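Local coordinates for protein ParA (Salmonella enterica subsp. enterica serovar Newport str. SL317, PDB 3EZF) that probably acts as a P-loop ATPase in plasmid partition, binding DNA through a winged helix-turn-helix domain and regulating transcription in response to ADP, at residues A[56-61]-A[97-102]; A[65-68]-A[73-76]; A[228-231]-A[237-240]; A[262-267]-A[299-304]; A[282-287]-A[330-335]. One frame throughout, in Å; residues are numbered along the deposited sequence.

How the interactions relate
Five contacts fall into two groups. Interactions 1 and 2 both use helix 57-69 in the winged helix-turn-helix domain; their centres are about 12 Å apart, and along the chain 65-76 falls within the span that interaction 1 brackets. They touch where H98 packs on E66 and M67. The other three come later in the chain, with centres about 44 to 51 Å from either of the first two, around the parallel sheet of the ATPase part. Interactions 3 and 4 are neighbours, about 13 Å between centres. Interactions 4 and 5 alternate along the chain, with about 25 Å between their centres. None of the five contacts joins the probable DNA-binding domain to the ATPase part.

Interaction 1: residues A[56-61]-A[97-102]; sequences SRRIVD and AHRKIP. Unlike the reference sequence in segment 56-61: D61 (reference Glu). With SO4 (sulfate ion), chain H.
R99 runs along I59 and ends, together with R58, at a sulfate. Its CB points toward helix 57-69. CG and CD both pass I59 CG2, each at about 3.8 Å, and the chain bends at chi2 (44°) as it passes that methyl. Farther out, R99 NE lies 3.2 Å from I59 CG2, which sits over one face of the guanidinium, shifted toward its rim and close to CZ as well. At the tip, I59 CD1 lies by R99 NH2. NH1 and NH2 of R99 both donate to sulfate O3, at 3.0 Å and 3.1 Å, so two bonds grip a single oxygen and help fix the group's rotation.

R58 comes from the other segment, its plane turned 51° from that of R99. Its NH1 reaches sulfate O4 at 2.7 Å and its NH2 reaches sulfate O1 at 3.2 Å; R58 NH2 also bonds to Q62. The anion bridges the two guanidinium groups and probably offsets their like charge. Behind them, S56 OG caps the helix, accepting from I59 N at 3.2 Å. The sulfate is probably from the crystallisation liquor, but an anion held by two arginines on a winged helix-turn-helix domain is consistent with a place for a DNA phosphate.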
# COMPACT_ATOMS: atom_id res chain seq x y z
N SER A 56 -8.37 -43.53 -11.68
CA SER A 56 -9.68 -44.14 -11.52
C SER A 56 -9.63 -45.01 -10.29
O SER A 56 -8.55 -45.32 -9.79
CB SER A 56 -9.97 -45.00 -12.74
OG SER A 56 -9.09 -46.10 -12.76
N ARG A 57 -10.79 -45.42 -9.79
CA ARG A 57 -10.84 -46.27 -8.61
C ARG A 57 -10.04 -47.56 -8.78
O ARG A 57 -9.63 -48.18 -7.80
CB ARG A 57 -12.30 -46.59 -8.24
CG ARG A 57 -13.13 -45.37 -7.82
CD ARG A 57 -14.37 -45.78 -7.03
NE ARG A 57 -15.20 -44.63 -6.62
CZ ARG A 57 -16.32 -44.74 -5.92
NH1 ARG A 57 -16.76 -45.92 -5.54
NH2 ARG A 57 -17.02 -43.65 -5.59
N ARG A 58 -9.80 -47.97 -10.03
CA ARG A 58 -9.03 -49.18 -10.29
C ARG A 58 -7.55 -48.86 -10.20
O ARG A 58 -6.78 -49.63 -9.62
CB ARG A 58 -9.37 -49.73 -11.69
CG ARG A 58 -8.78 -51.11 -12.01
CD ARG A 58 -7.36 -51.03 -12.55
NE ARG A 58 -7.31 -50.36 -13.86
CZ ARG A 58 -6.18 -50.06 -14.51
NH1 ARG A 58 -6.24 -49.46 -15.69
NH2 ARG A 58 -5.01 -50.35 -13.97
N ILE A 59 -7.16 -47.70 -10.74
CA ILE A 59 -5.75 -47.27 -10.72
C ILE A 59 -5.29 -47.10 -9.27
O ILE A 59 -4.29 -47.68 -8.85
CB ILE A 59 -5.56 -45.89 -11.40
CG1 ILE A 59 -6.19 -45.88 -12.79
CG2 ILE A 59 -4.07 -45.54 -11.42
CD1 ILE A 59 -5.43 -46.62 -13.83
N VAL A 60 -6.03 -46.28 -8.52
CA VAL A 60 -5.73 -46.00 -7.13
C VAL A 60 -5.61 -47.25 -6.28
O VAL A 60 -4.57 -47.49 -5.66
CB VAL A 60 -6.82 -45.08 -6.52
CG1 VAL A 60 -6.70 -45.05 -5.01
CG2 VAL A 60 -6.69 -43.68 -7.11
N ASP A 61 -6.68 -48.03 -6.24
CA ASP A 61 -6.70 -49.26 -5.46
C ASP A 61 -5.53 -50.18 -5.81
O ASP A 61 -5.04 -50.93 -4.97
CB ASP A 61 -8.03 -49.98 -5.71
CG ASP A 61 -8.16 -51.26 -4.90
OD1 ASP A 61 -7.32 -52.16 -5.05
OD2 ASP A 61 -9.13 -51.36 -4.11
N ALA A 97 3.48 -40.67 -9.20
CA ALA A 97 4.87 -40.97 -9.49
C ALA A 97 5.02 -42.47 -9.71
O ALA A 97 5.75 -42.91 -10.61
CB ALA A 97 5.76 -40.50 -8.35
N HIS A 98 4.32 -43.25 -8.90
CA HIS A 98 4.38 -44.69 -9.05
C HIS A 98 3.78 -45.05 -10.41
O HIS A 98 4.28 -45.93 -11.10
CB HIS A 98 3.58 -45.33 -7.93
CG HIS A 98 3.54 -46.82 -8.02
ND1 HIS A 98 2.42 -47.55 -7.68
CD2 HIS A 98 4.47 -47.72 -8.42
CE1 HIS A 98 2.65 -48.83 -7.89
NE2 HIS A 98 3.89 -48.96 -8.33
N ARG A 99 2.73 -44.34 -10.80
CA ARG A 99 2.07 -44.56 -12.08
C ARG A 99 2.92 -44.01 -13.22
O ARG A 99 2.47 -43.88 -14.36
CB ARG A 99 0.71 -43.85 -12.08
CG ARG A 99 -0.47 -44.78 -12.30
CD ARG A 99 -0.30 -46.05 -11.47
NE ARG A 99 -1.32 -47.06 -11.74
CZ ARG A 99 -1.73 -47.41 -12.96
NH1 ARG A 99 -1.21 -46.84 -14.04
NH2 ARG A 99 -2.66 -48.35 -13.09
N LYS A 100 4.16 -43.67 -12.89
CA LYS A 100 5.12 -43.11 -13.84
C LYS A 100 4.58 -41.99 -14.72
O LYS A 100 4.86 -41.96 -15.92
CB LYS A 100 5.71 -44.22 -14.71
CG LYS A 100 6.86 -44.96 -14.02
CD LYS A 100 7.63 -45.86 -14.97
CE LYS A 100 6.88 -47.14 -15.29
NZ LYS A 100 7.70 -48.01 -16.21
N ILE A 101 3.83 -41.07 -14.12
CA ILE A 101 3.28 -39.92 -14.86
C ILE A 101 4.25 -38.76 -14.67
O ILE A 101 4.41 -38.25 -13.55
CB ILE A 101 1.90 -39.52 -14.33
CG1 ILE A 101 0.92 -40.68 -14.55
CG2 ILE A 101 1.41 -38.28 -15.05
CD1 ILE A 101 -0.38 -40.51 -13.80
N PRO A 102 4.88 -38.31 -15.75
CA PRO A 102 5.85 -37.20 -15.69
C PRO A 102 5.41 -35.98 -14.88
O PRO A 102 4.26 -35.54 -14.97
CB PRO A 102 6.10 -36.87 -17.16
CG PRO A 102 4.80 -37.25 -17.81
CD PRO A 102 4.48 -38.57 -17.14
S SO4 H . -2.85 -49.58 -16.94
O1 SO4 H . -2.57 -50.73 -16.06
O2 SO4 H . -1.88 -49.56 -18.05
O3 SO4 H . -2.75 -48.33 -16.16
O4 SO4 H . -4.21 -49.70 -17.50

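Interaction 2: residues A[65-68]-A[73-76]; sequences KEME and QFNK. Unlike the reference sequence in segment 73-76: Q73 (reference Glu).
F74 buries most of the surface here, and it does so with the rim of its ring. The residue follows the turn that leaves helix 57-69, and its CB points back toward that helix, where M67 and E68 take up different parts of the ring edge. M67 covers the far end: SD lies 3.7 Å from F74 CZ, and CE of M67 is 3.9 Å from the same CZ. Sulfur and ring centroid are 5.1 Å apart, with SD 82° off the ring normal, an edge-on Met-aromatic contact. The M67 chain turns at chi3 (91°), which brings its terminal methyl round to the ring as well.

E68 meets the CD2-CE2 side. Its CG, in the plane of the ring, is 3.6 Å from F74 CE2, and OE2 of E68 is 3.6 Å from F74 CD2. The carboxylate plane is inclined 49° to the ring. That same OE2 is hydrogen-bonded to Y85 OH, so the carboxylate oxygen beside the ring edge has a polar partner.

F74 lies between helix 57-69 and strand 87-88, packing on L87 of that strand and on Y72, while M67 reaches D94, I95 and H98 of helix 89-98.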
# COMPACT_ATOMS: atom_id res chain seq x y z
N LYS A 65 -2.24 -50.77 -3.35
CA LYS A 65 -1.90 -52.17 -3.10
C LYS A 65 -0.43 -52.40 -3.45
O LYS A 65 0.38 -52.79 -2.61
CB LYS A 65 -2.79 -53.09 -3.97
CG LYS A 65 -2.37 -54.56 -3.97
CD LYS A 65 -2.90 -55.34 -5.18
CE LYS A 65 -4.30 -55.92 -4.98
NZ LYS A 65 -5.41 -54.99 -5.34
N GLU A 66 -0.09 -52.13 -4.70
CA GLU A 66 1.28 -52.30 -5.15
C GLU A 66 2.28 -51.57 -4.27
O GLU A 66 3.26 -52.17 -3.84
CB GLU A 66 1.42 -51.82 -6.60
CG GLU A 66 0.62 -52.62 -7.62
CD GLU A 66 0.97 -52.28 -9.06
OE1 GLU A 66 0.51 -53.02 -9.97
OE2 GLU A 66 1.69 -51.27 -9.29
N MET A 67 2.03 -50.29 -4.00
CA MET A 67 2.93 -49.47 -3.19
C MET A 67 3.14 -49.94 -1.76
O MET A 67 4.23 -49.80 -1.21
CB MET A 67 2.44 -48.01 -3.16
CG MET A 67 2.85 -47.19 -4.37
SD MET A 67 1.90 -45.67 -4.51
CE MET A 67 2.89 -44.50 -3.58
N GLU A 68 2.09 -50.48 -1.14
CA GLU A 68 2.22 -50.97 0.23
C GLU A 68 2.90 -52.33 0.21
O GLU A 68 3.51 -52.75 1.19
CB GLU A 68 0.85 -51.11 0.89
CG GLU A 68 0.09 -49.83 1.05
CD GLU A 68 -1.21 -50.07 1.77
OE1 GLU A 68 -1.77 -51.18 1.61
OE2 GLU A 68 -1.69 -49.15 2.49
N GLN A 73 3.65 -45.84 3.57
CA GLN A 73 2.47 -45.80 4.44
C GLN A 73 1.55 -44.66 4.10
O GLN A 73 1.94 -43.50 4.22
CB GLN A 73 2.89 -45.54 5.87
CG GLN A 73 2.08 -46.20 6.94
CD GLN A 73 3.02 -46.88 7.85
OE1 GLN A 73 3.75 -47.77 7.40
NE2 GLN A 73 3.06 -46.47 9.11
N PHE A 74 0.32 -44.97 3.74
CA PHE A 74 -0.60 -43.90 3.44
C PHE A 74 -1.22 -43.42 4.75
O PHE A 74 -1.30 -44.16 5.74
CB PHE A 74 -1.68 -44.38 2.46
CG PHE A 74 -1.14 -44.78 1.12
CD1 PHE A 74 -0.97 -43.84 0.11
CD2 PHE A 74 -0.78 -46.10 0.87
CE1 PHE A 74 -0.44 -44.22 -1.11
CE2 PHE A 74 -0.25 -46.49 -0.35
CZ PHE A 74 -0.08 -45.55 -1.34
N ASN A 75 -1.66 -42.17 4.75
CA ASN A 75 -2.28 -41.54 5.90
C ASN A 75 -3.70 -42.11 6.09
O ASN A 75 -4.39 -42.39 5.11
CB ASN A 75 -2.32 -40.03 5.65
CG ASN A 75 -2.67 -39.23 6.86
OD1 ASN A 75 -2.00 -39.33 7.89
ND2 ASN A 75 -3.71 -38.42 6.77
N LYS A 76 -4.12 -42.31 7.34
CA LYS A 76 -5.46 -42.85 7.61
C LYS A 76 -6.13 -42.16 8.80
O LYS A 76 -5.49 -41.90 9.82
CB LYS A 76 -5.40 -44.36 7.88
CG LYS A 76 -4.92 -45.20 6.71
CD LYS A 76 -3.44 -45.45 6.79
CE LYS A 76 -3.09 -46.28 8.03
NZ LYS A 76 -1.62 -46.56 8.20

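Interaction 3: residues A[228-231]-A[237-240]; sequences PGQN and RRNI. Unlike the reference sequence in segment 228-231: Q230 (reference Met), N231 (reference Lys). Unlike the reference sequence in segment 237-240: R238 (reference Lys), N239 (reference Lys).
Q230 and R238 meet at the surface of the ParA-type P-loop ATPase fold, between the loop after helix 219-226 and helix 235-241, whose residues 237-240 form a wider pi-type turn.

The main interaction sets an amide end-on above a guanidinium. The two planes stand 83° apart, close to perpendicular, and the nearer amide atom of Q230 sits over the centre of the R238 group. Which of oxygen and nitrogen occupies that place is doubtful, because the amide is probably turned over in the model. Both chains are bent where they meet, Q230 at chi2 (-67°) and R238 at chi3 (71°).

Around the edge of the same guanidinium lies the side-chain amide of N239, the next residue in the helix, again of uncertain orientation. R238 thus has an amide over one face and another beside its rim, while its side chain also touches N184.

Apolar packing ties the helix to helix 177-182, where I240 rests on A180 and M181. The one salt bridge nearby is local, from NH1 of R237 to OD1 of D242, the residue just after the helix. Independent of the amide's orientation, the carbon Q230 CD lies 4.3 Å from R238 CZ.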
# COMPACT_ATOMS: atom_id res chain seq x y z
N PRO A 228 31.28 -5.02 -6.69
CA PRO A 228 32.14 -4.28 -7.61
C PRO A 228 31.95 -4.73 -9.06
O PRO A 228 31.78 -5.92 -9.34
CB PRO A 228 33.54 -4.61 -7.10
CG PRO A 228 33.36 -6.01 -6.56
CD PRO A 228 32.08 -5.85 -5.78
N GLY A 229 31.98 -3.77 -9.97
CA GLY A 229 31.83 -4.09 -11.38
C GLY A 229 30.55 -4.80 -11.76
O GLY A 229 30.41 -5.21 -12.91
N GLN A 230 29.62 -4.94 -10.83
CA GLN A 230 28.34 -5.61 -11.07
C GLN A 230 27.30 -4.68 -11.67
O GLN A 230 27.31 -3.48 -11.41
CB GLN A 230 27.79 -6.16 -9.75
CG GLN A 230 28.23 -7.55 -9.39
CD GLN A 230 27.66 -8.57 -10.34
OE1 GLN A 230 27.80 -9.77 -10.12
NE2 GLN A 230 27.03 -8.11 -11.42
N ASN A 231 26.39 -5.23 -12.47
CA ASN A 231 25.33 -4.45 -13.10
C ASN A 231 24.15 -4.40 -12.14
O ASN A 231 23.54 -5.42 -11.85
CB ASN A 231 24.90 -5.11 -14.41
CG ASN A 231 23.82 -4.33 -15.12
OD1 ASN A 231 23.94 -4.01 -16.30
ND2 ASN A 231 22.75 -4.00 -14.39
N ARG A 237 18.82 -11.85 -11.10
CA ARG A 237 18.98 -13.06 -11.89
C ARG A 237 20.25 -13.81 -11.54
O ARG A 237 20.29 -15.03 -11.57
CB ARG A 237 19.01 -12.74 -13.40
CG ARG A 237 17.97 -13.47 -14.28
CD ARG A 237 18.14 -14.99 -14.45
NE ARG A 237 16.88 -15.56 -14.93
CZ ARG A 237 16.69 -16.81 -15.37
NH1 ARG A 237 17.69 -17.69 -15.42
NH2 ARG A 237 15.48 -17.20 -15.76
N ARG A 238 21.30 -13.08 -11.19
CA ARG A 238 22.56 -13.71 -10.89
C ARG A 238 22.79 -14.18 -9.45
O ARG A 238 23.38 -15.23 -9.25
CB ARG A 238 23.71 -12.78 -11.27
CG ARG A 238 24.95 -13.52 -11.72
CD ARG A 238 26.22 -12.74 -11.42
NE ARG A 238 26.51 -12.70 -9.99
CZ ARG A 238 27.73 -12.81 -9.48
NH1 ARG A 238 28.78 -12.96 -10.28
NH2 ARG A 238 27.92 -12.77 -8.16
N ASN A 239 22.34 -13.41 -8.47
CA ASN A 239 22.60 -13.77 -7.08
C ASN A 239 21.54 -14.57 -6.34
O ASN A 239 21.78 -15.05 -5.23
CB ASN A 239 22.96 -12.50 -6.29
CG ASN A 239 24.26 -11.87 -6.77
OD1 ASN A 239 24.63 -10.78 -6.34
ND2 ASN A 239 24.97 -12.56 -7.66
N ILE A 240 20.36 -14.72 -6.93
CA ILE A 240 19.32 -15.51 -6.29
C ILE A 240 18.70 -16.52 -7.25
O ILE A 240 18.85 -17.72 -7.06
CB ILE A 240 18.17 -14.62 -5.70
CG1 ILE A 240 18.70 -13.81 -4.51
CG2 ILE A 240 16.99 -15.52 -5.27
CD1 ILE A 240 17.70 -12.90 -3.84

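Interaction 4: residues A[262-267]-A[299-304]; sequences FLLNGL and EQLEEE
Leucine packing joins two helices that cross almost at a right angle inside the ATPase part: L264 and L267 on segment 262-267 face L301 and Q300 on segment 299-304. Helix 261-267 links strand 250-254 to strand 272-277, and helix 294-303 precedes strand 312-317, so both are connections of the parallel sheet. The short axes come within 10.4 Å at a crossing angle of -84°, and contact is confined to about one turn of each, with the CA atoms of L264 and L301 7.1 Å apart.

At the centre the side chains of L264 and L301 lie alongside, running antiparallel to one another, L264 CD1 meeting L301 CD2 at 3.8 Å. The other L301 branch, CD1, turns to L267 CB at 4.1 Å, and L301 CD2 also rests 3.6 Å from the backbone oxygen of L264. Q300 flanks the pair: extended beyond CG, its chain crosses L264 at about a right angle and brings NE2 to 3.8 Å from L264 CD1.

Y233 lies against both L264 and L301, while L263 and L267 turn to F115 of strand 112-116. No hydrogen bond joins the two segments, so the contact is probably held by van der Waals packing and burial of apolar surface.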
# COMPACT_ATOMS: atom_id res chain seq x y z
N PHE A 262 14.43 -2.29 -7.58
CA PHE A 262 13.79 -3.59 -7.40
C PHE A 262 12.92 -3.92 -8.61
O PHE A 262 12.99 -5.03 -9.13
CB PHE A 262 12.95 -3.61 -6.11
CG PHE A 262 13.77 -3.51 -4.84
CD1 PHE A 262 13.14 -3.39 -3.60
CD2 PHE A 262 15.16 -3.52 -4.88
CE1 PHE A 262 13.89 -3.28 -2.44
CE2 PHE A 262 15.91 -3.41 -3.72
CZ PHE A 262 15.27 -3.29 -2.49
N LEU A 263 12.11 -2.95 -9.05
CA LEU A 263 11.24 -3.12 -10.22
C LEU A 263 12.10 -3.50 -11.43
O LEU A 263 11.82 -4.49 -12.12
CB LEU A 263 10.52 -1.82 -10.54
CG LEU A 263 9.09 -1.83 -11.07
CD1 LEU A 263 8.93 -2.82 -12.19
CD2 LEU A 263 8.16 -2.19 -9.92
N LEU A 264 13.13 -2.70 -11.67
CA LEU A 264 14.07 -2.90 -12.77
C LEU A 264 14.71 -4.29 -12.72
O LEU A 264 14.79 -4.99 -13.73
CB LEU A 264 15.16 -1.82 -12.73
CG LEU A 264 14.97 -0.41 -13.33
CD1 LEU A 264 15.17 -0.47 -14.82
CD2 LEU A 264 13.62 0.15 -13.00
N ASN A 265 15.17 -4.70 -11.54
CA ASN A 265 15.78 -6.02 -11.39
C ASN A 265 14.72 -7.06 -11.68
O ASN A 265 15.00 -8.07 -12.34
CB ASN A 265 16.34 -6.20 -9.98
CG ASN A 265 17.84 -5.96 -9.92
OD1 ASN A 265 18.64 -6.73 -10.44
ND2 ASN A 265 18.22 -4.87 -9.28
N GLY A 266 13.50 -6.84 -11.20
CA GLY A 266 12.43 -7.79 -11.47
C GLY A 266 12.19 -7.98 -12.96
O GLY A 266 12.28 -9.09 -13.48
N LEU A 267 11.86 -6.90 -13.66
CA LEU A 267 11.61 -6.98 -15.09
C LEU A 267 12.79 -7.58 -15.83
O LEU A 267 12.60 -8.27 -16.83
CB LEU A 267 11.37 -5.58 -15.67
CG LEU A 267 10.06 -4.88 -15.40
CD1 LEU A 267 10.03 -3.62 -16.20
CD2 LEU A 267 8.89 -5.77 -15.80
N GLU A 299 13.50 0.23 -21.35
CA GLU A 299 14.55 0.92 -22.08
C GLU A 299 15.77 1.15 -21.19
O GLU A 299 16.90 0.92 -21.62
CB GLU A 299 14.04 2.23 -22.67
CG GLU A 299 13.48 2.10 -24.08
CD GLU A 299 13.19 3.44 -24.73
OE1 GLU A 299 12.83 3.46 -25.93
OE2 GLU A 299 13.34 4.48 -24.04
N GLN A 300 15.54 1.61 -19.96
CA GLN A 300 16.66 1.84 -19.04
C GLN A 300 17.51 0.58 -18.96
O GLN A 300 18.73 0.65 -18.94
CB GLN A 300 16.16 2.19 -17.64
CG GLN A 300 15.30 3.42 -17.58
CD GLN A 300 15.08 3.86 -16.15
OE1 GLN A 300 14.25 4.73 -15.87
NE2 GLN A 300 15.83 3.27 -15.23
N LEU A 301 16.85 -0.57 -18.93
CA LEU A 301 17.55 -1.84 -18.86
C LEU A 301 18.41 -2.01 -20.09
O LEU A 301 19.34 -2.81 -20.09
CB LEU A 301 16.55 -2.99 -18.78
CG LEU A 301 15.81 -3.17 -17.46
CD1 LEU A 301 14.78 -4.27 -17.61
CD2 LEU A 301 16.81 -3.52 -16.37
N GLU A 302 18.10 -1.27 -21.16
CA GLU A 302 18.90 -1.36 -22.37
C GLU A 302 20.16 -0.50 -22.25
O GLU A 302 21.25 -0.92 -22.65
CB GLU A 302 18.09 -0.91 -23.58
CG GLU A 302 16.89 -1.77 -23.94
CD GLU A 302 16.22 -1.30 -25.22
OE1 GLU A 302 15.17 -1.84 -25.60
OE2 GLU A 302 16.76 -0.36 -25.85
N GLU A 303 20.01 0.70 -21.69
CA GLU A 303 21.15 1.61 -21.51
C GLU A 303 22.16 1.10 -20.50
O GLU A 303 23.34 1.42 -20.59
CB GLU A 303 20.68 3.00 -21.08
CG GLU A 303 19.74 3.67 -22.06
CD GLU A 303 19.21 4.97 -21.52
OE1 GLU A 303 20.00 5.95 -21.45
OE2 GLU A 303 18.01 5.01 -21.16
N GLU A 304 21.68 0.33 -19.52
CA GLU A 304 22.56 -0.20 -18.49
C GLU A 304 23.24 -1.47 -19.01
O GLU A 304 23.98 -2.13 -18.27
CB GLU A 304 21.75 -0.51 -17.23
CG GLU A 304 22.56 -0.48 -15.94
CD GLU A 304 22.79 0.93 -15.42
OE1 GLU A 304 23.48 1.07 -14.37
OE2 GLU A 304 22.28 1.89 -16.05

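Interaction 5: residues A[282-287]-A[330-335]; sequences VDFHST and HSLARE
Segments 282-287 and 330-335 are both helical and come nearest at F284 and A333, whose CA atoms are 8.6 Å apart, a distance that the F284 side chain largely spans. In the ParA-type P-loop ATPase fold these helices, 281-291 and 324-337, each follow a strand at one side of the parallel sheet, 272-277 and 312-317. Helix 324-337 is kinked here, its regular hydrogen bonding interrupted at 330 and 333, with A333 N only weakly bonded to H330 O.

F284 does most of the work. With CG anti to the backbone N (chi1 171°), the ring is carried straight across to helix 324-337, where it meets L332 at about a right angle. The leucine comes in obliquely to the ring: F284 CZ lies 3.3 Å from L332 CB, and F284 CE2 lies 3.5 Å from L332 CD1. A333 is a looser neighbour, its backbone N being 4.4 Å from F284 CE1, while its methyl group leans on M317 of strand 312-317. The same apolar patch continues into the dimer: M24 of the second subunit packs on F284, and L20 of that subunit packs on L332.

On the side of helix 281-291 facing the sheet, T287 touches T275 and T277 and also reaches Y337. Its hydroxyl is tied back to its own helix. D283 O accepts from both T287 N and T287 OG1, which approach from opposite faces of the carbonyl plane, and the OG1 bond is 3.1 Å long with its donor tilted 29° from that plane.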
# COMPACT_ATOMS: atom_id res chain seq x y z
N VAL A 282 -11.74 3.37 -11.13
CA VAL A 282 -10.58 4.23 -10.93
C VAL A 282 -9.27 3.46 -11.04
O VAL A 282 -8.29 3.95 -11.60
CB VAL A 282 -10.63 4.95 -9.57
CG1 VAL A 282 -9.30 5.63 -9.28
CG2 VAL A 282 -11.75 6.00 -9.57
N ASP A 283 -9.26 2.26 -10.48
CA ASP A 283 -8.08 1.40 -10.50
C ASP A 283 -7.78 0.99 -11.94
O ASP A 283 -6.64 0.68 -12.29
CB ASP A 283 -8.31 0.17 -9.63
CG ASP A 283 -8.40 0.51 -8.14
OD1 ASP A 283 -9.09 1.50 -7.79
OD2 ASP A 283 -7.78 -0.21 -7.33
N PHE A 284 -8.81 0.98 -12.77
CA PHE A 284 -8.68 0.63 -14.18
C PHE A 284 -7.83 1.72 -14.86
O PHE A 284 -7.02 1.45 -15.76
CB PHE A 284 -10.06 0.56 -14.84
CG PHE A 284 -10.03 0.41 -16.33
CD1 PHE A 284 -9.47 -0.73 -16.92
CD2 PHE A 284 -10.54 1.41 -17.15
CE1 PHE A 284 -9.42 -0.86 -18.30
CE2 PHE A 284 -10.50 1.30 -18.54
CZ PHE A 284 -9.93 0.16 -19.12
N HIS A 285 -8.03 2.95 -14.43
CA HIS A 285 -7.28 4.03 -15.01
C HIS A 285 -5.80 3.88 -14.66
O HIS A 285 -4.94 3.96 -15.53
CB HIS A 285 -7.82 5.37 -14.50
CG HIS A 285 -7.28 6.55 -15.23
ND1 HIS A 285 -5.95 6.91 -15.17
CD2 HIS A 285 -7.87 7.45 -16.05
CE1 HIS A 285 -5.75 7.98 -15.92
NE2 HIS A 285 -6.90 8.33 -16.46
N SER A 286 -5.51 3.63 -13.38
CA SER A 286 -4.13 3.48 -12.89
C SER A 286 -3.33 2.40 -13.58
O SER A 286 -2.21 2.63 -14.03
CB SER A 286 -4.13 3.20 -11.40
OG SER A 286 -4.52 4.34 -10.67
N THR A 287 -3.90 1.20 -13.63
CA THR A 287 -3.21 0.09 -14.25
C THR A 287 -2.80 0.41 -15.68
O THR A 287 -1.72 0.02 -16.13
CB THR A 287 -4.08 -1.18 -14.20
OG1 THR A 287 -4.48 -1.41 -12.84
CG2 THR A 287 -3.30 -2.39 -14.69
N HIS A 330 -13.95 -3.99 -18.17
CA HIS A 330 -13.58 -5.36 -18.52
C HIS A 330 -13.50 -5.47 -20.04
O HIS A 330 -12.58 -6.09 -20.59
CB HIS A 330 -14.62 -6.35 -18.01
CG HIS A 330 -14.34 -7.77 -18.38
ND1 HIS A 330 -15.32 -8.72 -18.49
CD2 HIS A 330 -13.17 -8.40 -18.65
CE1 HIS A 330 -14.78 -9.88 -18.81
NE2 HIS A 330 -13.48 -9.71 -18.91
N SER A 331 -14.48 -4.87 -20.71
CA SER A 331 -14.56 -4.88 -22.17
C SER A 331 -13.39 -4.07 -22.71
O SER A 331 -12.88 -4.37 -23.79
CB SER A 331 -15.89 -4.25 -22.62
OG SER A 331 -15.98 -4.19 -24.04
N LEU A 332 -12.98 -3.07 -21.96
CA LEU A 332 -11.85 -2.22 -22.34
C LEU A 332 -10.53 -2.94 -22.06
O LEU A 332 -9.48 -2.56 -22.59
CB LEU A 332 -11.90 -0.90 -21.55
CG LEU A 332 -13.17 -0.08 -21.72
CD1 LEU A 332 -13.10 1.16 -20.86
CD2 LEU A 332 -13.33 0.29 -23.19
N ALA A 333 -10.59 -3.98 -21.23
CA ALA A 333 -9.41 -4.77 -20.89
C ALA A 333 -8.97 -5.58 -22.11
O ALA A 333 -7.80 -5.54 -22.50
CB ALA A 333 -9.73 -5.71 -19.73
N ARG A 334 -9.92 -6.31 -22.69
CA ARG A 334 -9.64 -7.11 -23.87
C ARG A 334 -8.93 -6.26 -24.92
O ARG A 334 -8.11 -6.76 -25.68
CB ARG A 334 -10.94 -7.70 -24.42
CG ARG A 334 -11.33 -9.05 -23.81
CD ARG A 334 -10.87 -10.20 -24.71
NE ARG A 334 -11.00 -11.52 -24.09
CZ ARG A 334 -12.12 -12.00 -23.56
NH1 ARG A 334 -13.23 -11.26 -23.55
NH2 ARG A 334 -12.14 -13.22 -23.05
N GLU A 335 -9.25 -4.97 -24.95
CA GLU A 335 -8.63 -4.04 -25.89
C GLU A 335 -7.12 -4.08 -25.80
O GLU A 335 -6.45 -4.75 -26.58
CB GLU A 335 -9.08 -2.61 -25.61
CG GLU A 335 -10.39 -2.21 -26.24
CD GLU A 335 -11.57 -2.96 -25.69
OE1 GLU A 335 -11.58 -4.21 -25.79
OE2 GLU A 335 -12.50 -2.30 -25.16